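Local coordinates for protein beta-agarase B (Zobellia galactanivorans, PDB 4ATF) that hydrolyses the beta-1,4-linkages between galactose and 3,6-anhydrogalactose in agarose, cutting the chain at random with retention of anomeric configuration, at residues Leu130-Ala133 against Asp134-Glu138; Asp57-His60 against Asn61-Gly65; Lys155-Ser158 against Tyr159-Lys162; Thr192-Lys196 against Glu197-Phe201. The protein carries 1 engineered substitution. One frame throughout, in Å; residues are numbered along the deposited sequence. Where two conformers were deposited one is given.

Following the chain from the N terminus, contact 2 (57-65) comes first, in the loop between strands 55-56 and 69-71. Contact 1 (130-138) next closes the hairpin of strands 125-132 and 137-145, contact 3 (155-162) joins strand 155-156 to helix 158-161, and contact 4 (192-201) leads a 3-10 turn into strand 199-207. The four follow in series; none nests in or crosses another. They couple in space as two pairs. Contacts 1 and 2 meet through D135 and H60 and share one galactose; contacts 3 and 4 meet where W194 bonds to the backbone of S161 and K162. The centres of contacts 1 and 3 lie about 30 Å apart.

Contact 1. Residues Leu130-Ala133 against Asp134-Glu138; sequences LLSA and DDTQE. With GAL (beta-D-galactopyranose), chain E.
Three donors converge on D134 OD1. The S132 hydroxyl donates a hydrogen bond to it nearly along the C-O axis (OG to OD1 2.9 Å), the T136 hydroxyl comes in on the syn side, with T136 OG1 2.6 Å from D134 OD1, and T136 N descends from above the carboxylate plane, closing an Asx turn. S132 OG is itself an acceptor, taking Q137 N at 3.1 Å, so this one hydroxyl links both sides of the turn. The chi1 of S132, 65°, which sets OG between the backbone N and the carbonyl carbon, turns it toward the returning chain. The evidence identifies a beta hairpin joining strands 125-132 and 137-145: a type I turn runs from S132 to D135, S132 N donates to Q137 O at 2.8 Å, and L131 and E138 form an antiparallel non-hydrogen-bonded pair. L131 CD1 lies 3.9 Å from E138 CB, on the sheet face that carries E138, probably the catalytic nucleophile. D135, a substrate-binding residue, accepts a hydrogen bond from the galactose hydroxyl through OD2, 2.5 Å from GAL O2. Its OD1 lies 3.3 Å from L131 CD2 and accepts a hydrogen bond from H60, while K253 salt-bridges D134 OD2.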
loop_
_atom_site.group_PDB
_atom_site.type_symbol
_atom_site.label_atom_id
_atom_site.label_comp_id
_atom_site.label_asym_id
_atom_site.label_seq_id
_atom_site.Cartn_x
_atom_site.Cartn_y
_atom_site.Cartn_z
ATOM N N LEU A 130 -5.154 1.588 -1.496
ATOM C CA LEU A 130 -6.446 2.306 -1.631
ATOM C C LEU A 130 -7.475 1.480 -0.885
ATOM O O LEU A 130 -7.460 0.217 -0.998
ATOM C CB LEU A 130 -6.910 2.382 -3.103
ATOM C CG LEU A 130 -5.839 2.983 -4.037
ATOM C CD1 LEU A 130 -6.415 2.935 -5.492
ATOM C CD2 LEU A 130 -5.434 4.427 -3.627
ATOM N N LEU A 131 -8.377 2.122 -0.142
ATOM C CA LEU A 131 -9.360 1.314 0.687
ATOM C C LEU A 131 -10.686 2.068 0.676
ATOM O O LEU A 131 -10.685 3.276 0.982
ATOM C CB LEU A 131 -8.860 1.172 2.143
ATOM C CG LEU A 131 -9.751 0.394 3.104
ATOM C CD1 LEU A 131 -9.781 -1.054 2.597
ATOM C CD2 LEU A 131 -9.143 0.458 4.536
ATOM N N SER A 132 -11.811 1.409 0.316
ATOM C CA SER A 132 -13.101 2.089 0.359
ATOM C C SER A 132 -13.492 2.495 1.805
ATOM O O SER A 132 -13.017 1.897 2.775
ATOM C CB SER A 132 -14.215 1.194 -0.288
ATOM O OG SER A 132 -14.394 0.003 0.518
ATOM N N ALA A 133 -14.387 3.497 1.917
ATOM C CA ALA A 133 -14.778 4.014 3.220
ATOM C C ALA A 133 -15.359 2.880 4.129
ATOM O O ALA A 133 -15.166 2.874 5.382
ATOM C CB ALA A 133 -15.802 5.201 3.026
ATOM N N ASP A 134 -16.056 1.918 3.485
ATOM C CA ASP A 134 -16.732 0.870 4.264
ATOM C C ASP A 134 -15.882 -0.372 4.443
ATOM O O ASP A 134 -16.399 -1.375 4.961
ATOM C CB ASP A 134 -18.122 0.553 3.675
ATOM C CG ASP A 134 -18.027 -0.189 2.306
ATOM O OD1 ASP A 134 -16.888 -0.513 1.835
ATOM O OD2 ASP A 134 -19.110 -0.432 1.714
ATOM N N ASP A 135 -14.584 -0.296 4.074
ATOM C CA ASP A 135 -13.570 -1.386 4.296
ATOM C C ASP A 135 -13.877 -2.675 3.489
ATOM O O ASP A 135 -13.405 -3.738 3.832
ATOM C CB ASP A 135 -13.472 -1.734 5.795
ATOM C CG ASP A 135 -12.807 -0.595 6.634
ATOM O OD1 ASP A 135 -12.039 0.182 6.042
ATOM O OD2 ASP A 135 -13.056 -0.488 7.840
ATOM N N THR A 136 -14.744 -2.582 2.483
ATOM C CA THR A 136 -15.011 -3.743 1.679
ATOM C C THR A 136 -14.168 -3.952 0.416
ATOM O O THR A 136 -14.216 -5.079 -0.124
ATOM C CB THR A 136 -16.482 -3.813 1.255
ATOM O OG1 THR A 136 -16.808 -2.657 0.442
ATOM C CG2 THR A 136 -17.401 -3.971 2.508
ATOM N N GLN A 137 -13.497 -2.898 -0.101
ATOM C CA GLN A 137 -12.805 -3.010 -1.339
ATOM C C GLN A 137 -11.424 -2.289 -1.188
ATOM O O GLN A 137 -11.332 -1.206 -0.588
ATOM C CB GLN A 137 -13.636 -2.371 -2.490
ATOM C CG GLN A 137 -14.998 -3.053 -2.687
ATOM C CD GLN A 137 -15.875 -2.346 -3.733
ATOM O OE1 GLN A 137 -17.055 -2.736 -3.956
ATOM N NE2 GLN A 137 -15.317 -1.372 -4.397
ATOM N N GLU A 138 -10.364 -2.918 -1.701
ATOM C CA GLU A 138 -8.975 -2.509 -1.449
ATOM C C GLU A 138 -8.127 -2.790 -2.693
ATOM O O GLU A 138 -8.352 -3.813 -3.369
ATOM C CB GLU A 138 -8.378 -3.325 -0.256
ATOM C CG GLU A 138 -6.936 -2.860 0.153
ATOM C CD GLU A 138 -5.778 -3.561 -0.671
ATOM O OE1 GLU A 138 -6.037 -4.585 -1.349
ATOM O OE2 GLU A 138 -4.576 -3.103 -0.650
HETATM C C1 GAL E . -9.916 -3.169 9.668
HETATM C C2 GAL E . -11.152 -2.293 9.935
HETATM C C3 GAL E . -11.409 -2.168 11.453
HETATM C C4 GAL E . -11.436 -3.560 12.121
HETATM C C5 GAL E . -10.189 -4.379 11.728
HETATM C C6 GAL E . -10.337 -5.703 12.449
HETATM O O2 GAL E . -11.068 -0.995 9.306
HETATM O O3 GAL E . -12.690 -1.600 11.613
HETATM O O4 GAL E . -12.512 -4.290 11.556
HETATM O O5 GAL E . -10.088 -4.481 10.271
HETATM O O6 GAL E . -9.103 -6.266 12.166
HETATM O O HOH W 1 -14.171 2.721 8.682
#

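Contact 2. Residues Asp57-His60 against Asn61-Gly65; sequences DFYH and NAWAG. With GAL (beta-D-galactopyranose), chain E; AAL (3,6-anhydro-alpha-L-galactopyranose), chain B; AAL (3,6-anhydro-alpha-L-galactopyranose), chain C.
The backbone of 57-65 has neither helix nor strand, but folds back after H60 through an Asx turn, in which N61 OD1 accepts W63 N at 2.8 Å in the carbonyl plane. The side chains of Y59 and N61 run alongside each other in the same direction, the amide turned 82° to the phenol ring. N61 OD1 meets the tyrosine in the ring plane, 3.3 Å from Y59 CE2, while H60 CD2 lies over one face of that ring. Both side chains reach the same sugar oxygen: Y59 OH donates to GAL O2 at 2.8 Å, and N61 ND2 donates to GAL O2 at 3.2 Å with an angle of 167°. W63 turns its edge to the face of Y59 in a T-shaped pair, W63 CE3 3.6 Å from Y59 CE2 and the planes at 65°. GAL C5 sits 3.6 Å above the centre of the indole plane, the platform arrangement by which aromatic residues commonly hold sugars; G65 N lies over the opposite face. With W63 reduced to an alanine, the galactose would probably lose this platform and Y59 its edge partner. F58 brings its ring edge to N61 O. Around the loop, Y59 packs on W129 and L131 of strand 125-132 and on C100 of strand 96-103, and H60 ND1 is hydrogen-bonded to D256.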
loop_
_atom_site.group_PDB
_atom_site.type_symbol
_atom_site.label_atom_id
_atom_site.label_comp_id
_atom_site.label_asym_id
_atom_site.label_seq_id
_atom_site.Cartn_x
_atom_site.Cartn_y
_atom_site.Cartn_z
ATOM N N ASP A 57 -3.013 12.329 9.650
ATOM C CA ASP A 57 -1.853 11.474 10.010
ATOM C C ASP A 57 -2.284 10.272 10.853
ATOM O O ASP A 57 -1.610 9.866 11.820
ATOM C CB ASP A 57 -0.675 12.258 10.659
ATOM C CG ASP A 57 -1.109 13.131 11.896
ATOM O OD1 ASP A 57 -2.355 13.247 12.196
ATOM O OD2 ASP A 57 -0.182 13.719 12.564
ATOM N N PHE A 58 -3.383 9.629 10.414
ATOM C CA PHE A 58 -3.803 8.368 11.045
ATOM C C PHE A 58 -4.472 7.492 10.014
ATOM O O PHE A 58 -4.682 7.925 8.870
ATOM C CB PHE A 58 -4.732 8.603 12.271
ATOM C CG PHE A 58 -4.673 7.443 13.286
ATOM C CD1 PHE A 58 -3.547 7.264 14.074
ATOM C CD2 PHE A 58 -5.718 6.506 13.384
ATOM C CE1 PHE A 58 -3.415 6.187 15.008
ATOM C CE2 PHE A 58 -5.610 5.404 14.297
ATOM C CZ PHE A 58 -4.438 5.246 15.105
ATOM N N TYR A 59 -4.783 6.264 10.411
ATOM C CA TYR A 59 -5.686 5.380 9.645
ATOM C C TYR A 59 -7.100 5.985 9.565
ATOM O O TYR A 59 -7.377 6.953 10.223
ATOM C CB TYR A 59 -5.676 4.008 10.298
ATOM C CG TYR A 59 -6.524 2.946 9.618
ATOM C CD1 TYR A 59 -6.138 2.391 8.352
ATOM C CD2 TYR A 59 -7.633 2.385 10.290
ATOM C CE1 TYR A 59 -6.918 1.318 7.748
ATOM C CE2 TYR A 59 -8.416 1.341 9.673
ATOM C CZ TYR A 59 -8.044 0.831 8.425
ATOM O OH TYR A 59 -8.818 -0.182 7.854
ATOM N N HIS A 60 -7.989 5.447 8.721
ATOM C CA HIS A 60 -9.237 6.177 8.475
ATOM C C HIS A 60 -10.318 5.929 9.536
ATOM O O HIS A 60 -11.390 6.459 9.421
ATOM C CB HIS A 60 -9.734 6.060 7.033
ATOM C CG HIS A 60 -10.318 4.725 6.647
ATOM N ND1 HIS A 60 -10.873 4.504 5.393
ATOM C CD2 HIS A 60 -10.406 3.542 7.315
ATOM C CE1 HIS A 60 -11.303 3.249 5.325
ATOM N NE2 HIS A 60 -11.028 2.641 6.474
ATOM N N ASN A 61 -10.017 5.132 10.567
ATOM C CA ASN A 61 -10.872 5.065 11.745
ATOM C C ASN A 61 -9.941 4.794 12.900
ATOM O O ASN A 61 -8.733 4.799 12.702
ATOM C CB ASN A 61 -11.962 3.965 11.621
ATOM C CG ASN A 61 -11.379 2.572 11.372
ATOM O OD1 ASN A 61 -10.505 2.108 12.096
ATOM N ND2 ASN A 61 -11.895 1.873 10.337
ATOM N N ALA A 62 -10.471 4.545 14.092
ATOM C CA ALA A 62 -9.606 4.442 15.296
ATOM C C ALA A 62 -8.819 3.169 15.400
ATOM O O ALA A 62 -7.959 3.051 16.283
ATOM C CB ALA A 62 -10.447 4.633 16.597
ATOM N N TRP A 63 -9.029 2.206 14.503
ATOM C CA TRP A 63 -8.243 0.953 14.649
ATOM C C TRP A 63 -6.730 1.250 14.563
ATOM O O TRP A 63 -6.318 2.003 13.645
ATOM C CB TRP A 63 -8.614 -0.011 13.532
ATOM C CG TRP A 63 -7.985 -1.391 13.589
ATOM C CD1 TRP A 63 -8.063 -2.303 14.577
ATOM C CD2 TRP A 63 -7.252 -1.993 12.524
ATOM N NE1 TRP A 63 -7.405 -3.463 14.206
ATOM C CE2 TRP A 63 -6.924 -3.306 12.932
ATOM C CE3 TRP A 63 -6.931 -1.571 11.211
ATOM C CZ2 TRP A 63 -6.235 -4.208 12.097
ATOM C CZ3 TRP A 63 -6.184 -2.484 10.352
ATOM C CH2 TRP A 63 -5.846 -3.754 10.805
ATOM N N ALA A 64 -5.934 0.626 15.444
ATOM C CA ALA A 64 -4.504 0.924 15.529
ATOM C C ALA A 64 -3.610 0.007 14.672
ATOM O O ALA A 64 -2.357 0.134 14.682
ATOM C CB ALA A 64 -4.036 0.901 17.026
ATOM N N GLY A 65 -4.232 -0.936 13.950
ATOM C CA GLY A 65 -3.484 -1.731 13.028
ATOM C C GLY A 65 -3.351 -3.211 13.400
ATOM O O GLY A 65 -3.757 -3.659 14.470
HETATM C C1 GAL E . -9.916 -3.169 9.668
HETATM C C2 GAL E . -11.152 -2.293 9.935
HETATM C C3 GAL E . -11.409 -2.168 11.453
HETATM C C4 GAL E . -11.436 -3.560 12.121
HETATM C C5 GAL E . -10.189 -4.379 11.728
HETATM C C6 GAL E . -10.337 -5.703 12.449
HETATM O O2 GAL E . -11.068 -0.995 9.306
HETATM O O3 GAL E . -12.690 -1.600 11.613
HETATM O O4 GAL E . -12.512 -4.290 11.556
HETATM O O5 GAL E . -10.088 -4.481 10.271
HETATM O O6 GAL E . -9.103 -6.266 12.166
HETATM C C1 AAL B . -12.820 -0.686 12.667
HETATM C C2 AAL B . -14.123 0.155 12.413
HETATM C C3 AAL B . -14.461 0.921 13.698
HETATM C C4 AAL B . -14.615 -0.015 14.849
HETATM C C5 AAL B . -13.197 -0.479 15.086
HETATM C C6 AAL B . -12.585 0.929 15.189
HETATM O O2 AAL B . -15.242 -0.673 12.082
HETATM O O3 AAL B . -13.291 1.659 14.126
HETATM O O4 AAL B . -15.261 0.432 16.002
HETATM O O5 AAL B . -12.756 -1.337 14.005
HETATM C C1 AAL C . -6.945 -5.020 5.629
HETATM C C2 AAL C . -7.575 -5.973 6.687
HETATM C C3 AAL C . -8.911 -5.327 7.185
HETATM C C4 AAL C . -8.819 -3.934 7.691
HETATM C C5 AAL C . -8.355 -3.194 6.458
HETATM C C6 AAL C . -9.445 -3.698 5.469
HETATM O O2 AAL C . -6.672 -6.131 7.779
HETATM O O3 AAL C . -9.755 -5.024 6.011
HETATM O O4 AAL C . -9.941 -3.318 8.256
HETATM O O5 AAL C . -7.031 -3.577 5.997
#

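Contact 3. Residues Lys155-Ser158 against Tyr159-Lys162; sequences KDHS and YFSK
H157 and F160 are brought together by different first torsions: the imidazole of H157 stands anti to its own backbone nitrogen (chi1 180°), whereas CG of F160 is anti to the carbonyl carbon (chi1 -70°). As a result F160 CB lies over one face of the imidazole. The two rings are 28° from parallel but slid apart, with centroids separated by 5.1 Å, which makes overlap slight. H157 occupies the N-cap position of helix 158-161. Its carbonyl O accepts S161 N at 2.9 Å, in the carbonyl plane, and F160 N in a weak bond; a weak bond from K162 N to S158 O follows at the helix end. Ahead of the helix, D156 makes an Asx turn: D156 OD1 accepts S158 N nearly along its C-O axis and the S158 hydroxyl on the syn side, with both donors 2.9 Å from OD1. A water donates to D156 O and accepts from Y159 N, its oxygen 3.0 Å from Y159 N, thereby linking the strand end to the first turn. The edge of Y159 at CD2 stands over the centre of the F160 face, 3.7 Å above its plane. Both residues line the glycan pocket, and F160 also meets R267 in a cation-pi contact, while Y279 packs edge-to-face with H157.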
loop_
_atom_site.group_PDB
_atom_site.type_symbol
_atom_site.label_atom_id
_atom_site.label_comp_id
_atom_site.label_asym_id
_atom_site.label_seq_id
_atom_site.Cartn_x
_atom_site.Cartn_y
_atom_site.Cartn_z
ATOM N N LYS A 155 17.504 -15.808 9.438
ATOM C CA LYS A 155 17.672 -16.183 8.003
ATOM C C LYS A 155 17.844 -15.032 7.015
ATOM O O LYS A 155 17.294 -13.939 7.200
ATOM C CB LYS A 155 16.622 -17.243 7.493
ATOM C CG LYS A 155 15.170 -16.964 7.725
ATOM C CD LYS A 155 14.168 -17.817 6.879
ATOM C CE LYS A 155 13.937 -19.206 7.404
ATOM N NZ LYS A 155 12.835 -19.892 6.709
ATOM N N ASP A 156 18.596 -15.307 5.957
ATOM C CA ASP A 156 18.589 -14.491 4.745
ATOM C C ASP A 156 17.144 -14.244 4.312
ATOM O O ASP A 156 16.333 -15.202 4.270
ATOM C CB ASP A 156 19.393 -15.242 3.678
ATOM C CG ASP A 156 19.559 -14.481 2.378
ATOM O OD1 ASP A 156 18.644 -13.893 1.926
ATOM O OD2 ASP A 156 20.614 -14.587 1.732
ATOM N N HIS A 157 16.777 -12.984 4.004
ATOM C CA HIS A 157 15.364 -12.618 3.792
ATOM C C HIS A 157 15.142 -12.273 2.280
ATOM O O HIS A 157 14.175 -11.650 1.892
ATOM C CB HIS A 157 14.964 -11.554 4.885
ATOM C CG HIS A 157 13.548 -11.048 4.830
ATOM N ND1 HIS A 157 12.495 -11.627 5.514
ATOM C CD2 HIS A 157 13.047 -9.939 4.252
ATOM C CE1 HIS A 157 11.404 -10.908 5.328
ATOM N NE2 HIS A 157 11.713 -9.888 4.563
ATOM N N SER A 158 16.044 -12.766 1.421
ATOM C CA SER A 158 16.046 -12.323 0.038
ATOM C C SER A 158 14.824 -12.937 -0.703
ATOM O O SER A 158 14.395 -12.454 -1.775
ATOM C CB SER A 158 17.437 -12.610 -0.621
ATOM O OG SER A 158 17.544 -14.006 -0.808
ATOM N N TYR A 159 14.207 -13.970 -0.119
ATOM C CA TYR A 159 12.920 -14.436 -0.687
ATOM C C TYR A 159 11.901 -13.301 -0.800
ATOM O O TYR A 159 11.153 -13.195 -1.811
ATOM C CB TYR A 159 12.333 -15.541 0.168
ATOM C CG TYR A 159 11.027 -16.064 -0.408
ATOM C CD1 TYR A 159 11.040 -17.103 -1.386
ATOM C CD2 TYR A 159 9.792 -15.540 -0.001
ATOM C CE1 TYR A 159 9.834 -17.626 -1.925
ATOM C CE2 TYR A 159 8.581 -16.042 -0.545
ATOM C CZ TYR A 159 8.621 -17.118 -1.506
ATOM O OH TYR A 159 7.441 -17.632 -2.062
ATOM N N PHE A 160 11.849 -12.485 0.249
ATOM C CA PHE A 160 11.038 -11.269 0.261
ATOM C C PHE A 160 11.683 -9.985 -0.278
ATOM O O PHE A 160 10.962 -9.131 -0.888
ATOM C CB PHE A 160 10.565 -11.037 1.701
ATOM C CG PHE A 160 9.554 -12.064 2.137
ATOM C CD1 PHE A 160 8.247 -12.032 1.609
ATOM C CD2 PHE A 160 9.915 -13.122 2.994
ATOM C CE1 PHE A 160 7.273 -13.016 2.024
ATOM C CE2 PHE A 160 8.942 -14.124 3.384
ATOM C CZ PHE A 160 7.625 -14.046 2.908
ATOM N N SER A 161 12.986 -9.803 -0.054
ATOM C CA SER A 161 13.644 -8.497 -0.403
ATOM C C SER A 161 13.584 -8.264 -1.938
ATOM O O SER A 161 13.689 -7.126 -2.405
ATOM C CB SER A 161 15.103 -8.469 0.040
ATOM O OG SER A 161 15.863 -9.212 -0.860
ATOM N N LYS A 162 13.404 -9.361 -2.705
ATOM C CA LYS A 162 13.366 -9.276 -4.176
ATOM C C LYS A 162 11.929 -9.293 -4.711
ATOM O O LYS A 162 11.726 -9.371 -5.901
ATOM C CB LYS A 162 14.225 -10.352 -4.808
ATOM C CG LYS A 162 15.762 -10.164 -4.449
ATOM C CD LYS A 162 16.606 -11.315 -5.017
ATOM C CE LYS A 162 18.056 -10.955 -4.818
ATOM N NZ LYS A 162 18.944 -12.101 -5.013
HETATM O O HOH W 2 14.966 -15.884 2.012
#

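Contact 4. Residues Thr192-Lys196 against Glu197-Phe201; sequences TVWNK and EFHRF
T192 opens the contact by holding its methyl group against H199, with T192 CG2 3.7 Å from H199 NE2; its hydroxyl is turned to D190. This division follows from chi1 of -55°, which places CG2 anti to the backbone N. The same methyl lies toward the rim of one face of the W194 indole. Next, V193 O accepts hydrogen bonds from K196 N, within the 3-10 turn, and from a water whose oxygen lies 2.8 Å from it. That water lies in the H199 imidazole plane, its oxygen 2.6 Å from H199 NE2. W194 is the centre of the aromatic packing, meeting H199 and F201. Its six-membered ring presents an edge to the face of H199 in a T-shaped pair, with planes at 72° and W194 CE3 3.6 Å from H199 CD2. W194 CZ3 stands 3.7 Å above the imidazole plane, over the ring centre. F201 meets the same indole obliquely, its CZ 3.9 Å from W194 CE3, completing an aromatic cluster where the turn enters strand 199-207. At K196 the chain leaves the 3-10 turn, and the side chain of E197 curls back beside the K196 carbonyl. Replacing H199 with an alanine would probably deprive the W194 edge of its facing ring and the water of one partner. The chemistry implies apolar packing over the H199 face combined with polar fixing at its rim: D216 bonds H199 ND1, the water meets H199 NE2, and both are likely to limit rotation of the imidazole, one side of which carries the W194 edge and, obliquely, the T192 methyl.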
loop_
_atom_site.group_PDB
_atom_site.type_symbol
_atom_site.label_atom_id
_atom_site.label_comp_id
_atom_site.label_asym_id
_atom_site.label_seq_id
_atom_site.Cartn_x
_atom_site.Cartn_y
_atom_site.Cartn_z
ATOM N N THR A 192 15.796 -7.266 -8.974
ATOM C CA THR A 192 15.938 -6.035 -8.162
ATOM C C THR A 192 15.724 -6.256 -6.654
ATOM O O THR A 192 14.745 -6.931 -6.267
ATOM C CB THR A 192 14.885 -4.999 -8.621
ATOM O OG1 THR A 192 15.059 -4.827 -10.020
ATOM C CG2 THR A 192 15.085 -3.652 -7.937
ATOM N N VAL A 193 16.613 -5.681 -5.835
ATOM C CA VAL A 193 16.465 -5.694 -4.375
ATOM C C VAL A 193 15.870 -4.332 -4.101
ATOM O O VAL A 193 16.568 -3.324 -4.223
ATOM C CB VAL A 193 17.840 -5.857 -3.592
ATOM C CG1 VAL A 193 17.583 -5.754 -2.094
ATOM C CG2 VAL A 193 18.511 -7.250 -3.858
ATOM N N TRP A 194 14.591 -4.318 -3.737
ATOM C CA TRP A 194 13.749 -3.121 -3.709
ATOM C C TRP A 194 14.285 -2.076 -2.713
ATOM O O TRP A 194 14.160 -0.864 -2.991
ATOM C CB TRP A 194 12.256 -3.479 -3.445
ATOM C CG TRP A 194 11.812 -4.375 -4.591
ATOM C CD1 TRP A 194 11.642 -5.709 -4.529
ATOM C CD2 TRP A 194 11.624 -3.998 -5.972
ATOM N NE1 TRP A 194 11.346 -6.210 -5.774
ATOM C CE2 TRP A 194 11.342 -5.191 -6.688
ATOM C CE3 TRP A 194 11.695 -2.777 -6.671
ATOM C CZ2 TRP A 194 11.099 -5.218 -8.068
ATOM C CZ3 TRP A 194 11.449 -2.784 -8.050
ATOM C CH2 TRP A 194 11.131 -4.006 -8.740
ATOM N N ASN A 195 14.905 -2.549 -1.609
ATOM C CA ASN A 195 15.325 -1.614 -0.542
ATOM C C ASN A 195 16.536 -0.684 -0.951
ATOM O O ASN A 195 16.872 0.283 -0.231
ATOM C CB ASN A 195 15.572 -2.333 0.790
ATOM C CG ASN A 195 16.843 -3.177 0.786
ATOM O OD1 ASN A 195 16.869 -4.301 1.331
ATOM N ND2 ASN A 195 17.903 -2.644 0.225
ATOM N N LYS A 196 17.144 -0.929 -2.119
ATOM C CA LYS A 196 18.370 -0.214 -2.462
ATOM C C LYS A 196 18.092 1.162 -3.068
ATOM O O LYS A 196 18.967 2.012 -2.992
ATOM C CB LYS A 196 19.250 -1.037 -3.413
ATOM C CG LYS A 196 19.813 -2.325 -2.771
ATOM C CD LYS A 196 20.852 -2.968 -3.652
ATOM C CE LYS A 196 21.899 -3.696 -2.772
ATOM N NZ LYS A 196 21.478 -5.004 -2.469
ATOM N N GLU A 197 16.919 1.379 -3.674
ATOM C CA GLU A 197 16.685 2.626 -4.468
ATOM C C GLU A 197 15.237 3.040 -4.427
ATOM O O GLU A 197 14.396 2.232 -4.089
ATOM C CB GLU A 197 17.088 2.449 -5.975
ATOM C CG GLU A 197 18.471 1.975 -6.235
ATOM C CD GLU A 197 19.553 2.983 -5.993
ATOM O OE1 GLU A 197 19.305 4.179 -5.695
ATOM O OE2 GLU A 197 20.702 2.574 -6.163
ATOM N N PHE A 198 14.955 4.309 -4.716
ATOM C CA PHE A 198 13.592 4.684 -5.065
ATOM C C PHE A 198 13.155 4.048 -6.360
ATOM O O PHE A 198 13.917 4.035 -7.352
ATOM C CB PHE A 198 13.453 6.237 -5.176
ATOM C CG PHE A 198 13.463 6.917 -3.803
ATOM C CD1 PHE A 198 14.710 7.251 -3.184
ATOM C CD2 PHE A 198 12.260 7.170 -3.106
ATOM C CE1 PHE A 198 14.766 7.825 -1.900
ATOM C CE2 PHE A 198 12.312 7.782 -1.854
ATOM C CZ PHE A 198 13.546 8.082 -1.235
ATOM N N HIS A 199 11.914 3.573 -6.385
ATOM C CA HIS A 199 11.293 3.089 -7.621
ATOM C C HIS A 199 9.889 3.680 -7.733
ATOM O O HIS A 199 9.290 4.206 -6.749
ATOM C CB HIS A 199 11.197 1.534 -7.573
ATOM C CG HIS A 199 12.537 0.850 -7.606
ATOM N ND1 HIS A 199 13.193 0.537 -8.786
ATOM C CD2 HIS A 199 13.344 0.429 -6.616
ATOM C CE1 HIS A 199 14.353 -0.039 -8.516
ATOM N NE2 HIS A 199 14.467 -0.124 -7.199
ATOM N N ARG A 200 9.329 3.584 -8.924
ATOM C CA ARG A 200 7.982 4.101 -9.173
ATOM C C ARG A 200 7.013 2.932 -9.243
ATOM O O ARG A 200 7.136 2.091 -10.147
ATOM C CB ARG A 200 7.953 4.834 -10.530
ATOM C CG ARG A 200 8.636 6.220 -10.506
ATOM C CD ARG A 200 8.079 7.054 -11.632
ATOM N NE ARG A 200 8.680 6.664 -12.795
ATOM C CZ ARG A 200 8.163 6.387 -13.982
ATOM N NH1 ARG A 200 6.845 6.305 -14.322
ATOM N NH2 ARG A 200 9.110 6.130 -14.828
ATOM N N PHE A 201 6.035 2.891 -8.342
ATOM C CA PHE A 201 5.026 1.859 -8.309
ATOM C C PHE A 201 3.658 2.505 -8.614
ATOM O O PHE A 201 3.224 3.391 -7.870
ATOM C CB PHE A 201 4.996 1.247 -6.881
ATOM C CG PHE A 201 6.325 0.727 -6.429
ATOM C CD1 PHE A 201 6.763 -0.528 -6.833
ATOM C CD2 PHE A 201 7.149 1.510 -5.630
ATOM C CE1 PHE A 201 8.021 -1.056 -6.422
ATOM C CE2 PHE A 201 8.417 1.061 -5.173
ATOM C CZ PHE A 201 8.874 -0.272 -5.541
HETATM O O HOH W 3 16.560 -1.060 -5.914
#